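Response regulator ChrA (Corynebacterium diphtheriae, PDB 4YN8) acts as the response regulator of a haem-sensing two-component system, joining a phosphorylatable receiver domain to a LuxR-type helix-turn-helix domain that probably binds DNA. Local coordinates at the magnesium ion site. Numbering follows the deposited sequence.

The magnesium ion site. Residues 12-14, 54, 56, 103. With MG (magnesium ion), chain B.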
ATOM      1  N   ASP A  12      -1.672   1.581  17.479  1.00  8.77           N
ATOM      2  CA  ASP A  12      -2.656   0.834  16.687  1.00 10.31           C
ATOM      3  C   ASP A  12      -4.008   1.392  17.066  1.00  9.56           C
ATOM      4  O   ASP A  12      -4.288   1.560  18.258  1.00 10.03           O
ATOM      5  CB  ASP A  12      -2.578  -0.665  17.052  1.00 11.66           C
ATOM      6  CG  ASP A  12      -3.430  -1.555  16.169  1.00 13.95           C
ATOM      7  OD1 ASP A  12      -4.515  -1.170  15.658  1.00 13.07           O
ATOM      8  OD2 ASP A  12      -2.958  -2.703  16.000  1.00 19.76           O
ATOM      9  N   ASP A  13      -4.853   1.601  16.070  1.00 10.22           N
ATOM     10  CA  ASP A  13      -6.185   2.172  16.321  0.50 11.11           C
ATOM     11  C   ASP A  13      -7.180   1.172  16.870  1.00 11.87           C
ATOM     12  O   ASP A  13      -8.313   1.564  17.278  1.00 11.81           O
ATOM     13  CB  ASP A  13      -6.754   2.764  15.054  0.50 11.41           C
ATOM     14  CG  ASP A  13      -8.026   3.575  15.307  0.50 13.18           C
ATOM     15  OD1 ASP A  13      -8.032   4.396  16.251  0.50 12.30           O
ATOM     16  OD2 ASP A  13      -8.985   3.374  14.542  0.50 14.59           O
ATOM     17  N   HIS A  14      -6.809  -0.094  16.851  1.00 12.45           N
ATOM     18  CA  HIS A  14      -7.677  -1.206  17.273  1.00 12.89           C
ATOM     19  C   HIS A  14      -7.249  -1.809  18.555  1.00 11.63           C
ATOM     20  O   HIS A  14      -6.335  -2.613  18.580  1.00 11.62           O
ATOM     21  CB  HIS A  14      -7.747  -2.231  16.122  1.00 14.48           C
ATOM     22  CG  HIS A  14      -8.116  -1.595  14.843  1.00 15.94           C
ATOM     23  ND1 HIS A  14      -7.183  -1.209  13.881  1.00 20.00           N
ATOM     24  CD2 HIS A  14      -9.297  -1.106  14.443  1.00 16.68           C
ATOM     25  CE1 HIS A  14      -7.819  -0.553  12.927  1.00 19.02           C
ATOM     26  NE2 HIS A  14      -9.094  -0.463  13.263  1.00 17.98           N
ATOM     27  N   ASP A  54       1.042   0.188  13.447  1.00 10.39           N
ATOM     28  CA  ASP A  54       0.033  -0.111  12.425  0.52 12.13           C
ATOM     29  C   ASP A  54       0.114   0.826  11.224  1.00 11.47           C
ATOM     30  O   ASP A  54       0.665   1.929  11.339  1.00  9.89           O
ATOM     31  CB  ASP A  54      -1.314   0.292  13.200  0.52 12.43           C
ATOM     32  CG  ASP A  54      -2.493  -0.358  12.729  0.52 15.21           C
ATOM     33  OD1 ASP A  54      -2.661  -1.615  12.906  0.52 19.88           O
ATOM     34  OD2 ASP A  54      -3.362   0.393  12.260  0.52 15.60           O
ATOM     35  N   GLN A  56      -3.119   1.482   9.115  1.00 14.66           N
ATOM     36  CA  GLN A  56      -4.474   2.055   9.009  0.50 15.37           C
ATOM     37  C   GLN A  56      -4.955   2.710  10.272  1.00 15.40           C
ATOM     38  O   GLN A  56      -5.417   2.025  11.126  1.00 14.66           O
ATOM     39  CB  GLN A  56      -5.462   0.904   8.748  0.50 16.28           C
ATOM     40  CG  GLN A  56      -5.136   0.098   7.532  0.50 17.01           C
ATOM     41  CD  GLN A  56      -6.264  -0.843   7.172  0.50 16.88           C
ATOM     42  OE1 GLN A  56      -6.217  -2.067   7.444  0.50 15.40           O
ATOM     43  NE2 GLN A  56      -7.304  -0.266   6.599  0.50 17.23           N
ATOM     44  N   LYS A 103       1.857  -8.970  11.520  1.00 12.29           N
ATOM     45  CA  LYS A 103       1.386  -9.047  12.930  1.00 14.75           C
ATOM     46  C   LYS A 103       1.254 -10.441  13.482  1.00 17.72           C
ATOM     47  O   LYS A 103       1.366 -10.609  14.694  1.00 17.72           O
ATOM     48  CB  LYS A 103       0.048  -8.362  13.115  1.00 14.49           C
ATOM     49  CG  LYS A 103       0.085  -6.874  12.909  1.00 13.87           C
ATOM     50  CD  LYS A 103      -1.277  -6.201  13.069  1.00 15.21           C
ATOM     51  CE  LYS A 103      -1.145  -4.720  12.797  1.00 15.11           C
ATOM     52  NZ  LYS A 103      -2.451  -4.196  12.463  1.00 16.40           N
TER
HETATM   53 MG    MG B 204      -4.841  -1.568  13.594  1.00 18.98          MG
HETATM   54  O   HOH W   1      -5.148  -1.956  11.661  1.00 17.47           O
HETATM   55  O   HOH W   2      -4.461   0.589  13.460  0.50  5.31           O
HETATM   56  O   HOH W   3      -4.828  -3.447  14.433  1.00 18.37           O
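The site looks catalytic, since it occupies the phosphoacceptor centre of the receiver domain, though its shell departs from the family pattern and the ion could have been taken up during crystallisation. Asp54, just past strand 50-53, is the aspartate that takes the phosphoryl group. Asp12 and Asp13, directly after strand 6-11, form the acidic pair of the family, and Lys103, after strand 99-102, is the conserved lysine. The near-octahedral shell includes carboxylate oxygens of Asp12 and Asp54, an imidazole nitrogen and waters. Asp12 swings its carboxylate anti to the backbone N (chi1 -173°) and binds through OD1 at 2.1 Å, a hard anionic oxygen well suited to magnesium. That oxygen accepts a hydrogen bond from the backbone N of His14, 2.8 Å away; the N-H comes from above the carboxylate plane and helps fix the group's rotation. His14, CG beside its own backbone N (chi1 -52°), brings ND1 to 2.4 Å from the metal, a softer ligand than magnesium usually takes. The carbonyl O of Gln56, a usual metal ligand in the family, lies 4.4 Å from MG. Asp54 coordinates through OD1 at 2.3 Å, while OD2, 2.8 Å from MG, is at most a loose ligand. The exchangeable waters could make room for phosphoryl oxygens, which the cation would help to neutralise. Asp13 turns its carboxylate away, and its CB lies over the rim of one face of the His14 ring. Lys103, extended beyond CG, is long enough to bring in a positive charge that would offset the crowded negative charge. Its ammonium NZ meets Asp54 OD1 nearly along the C-O axis, in a salt bridge of 2.6 Å.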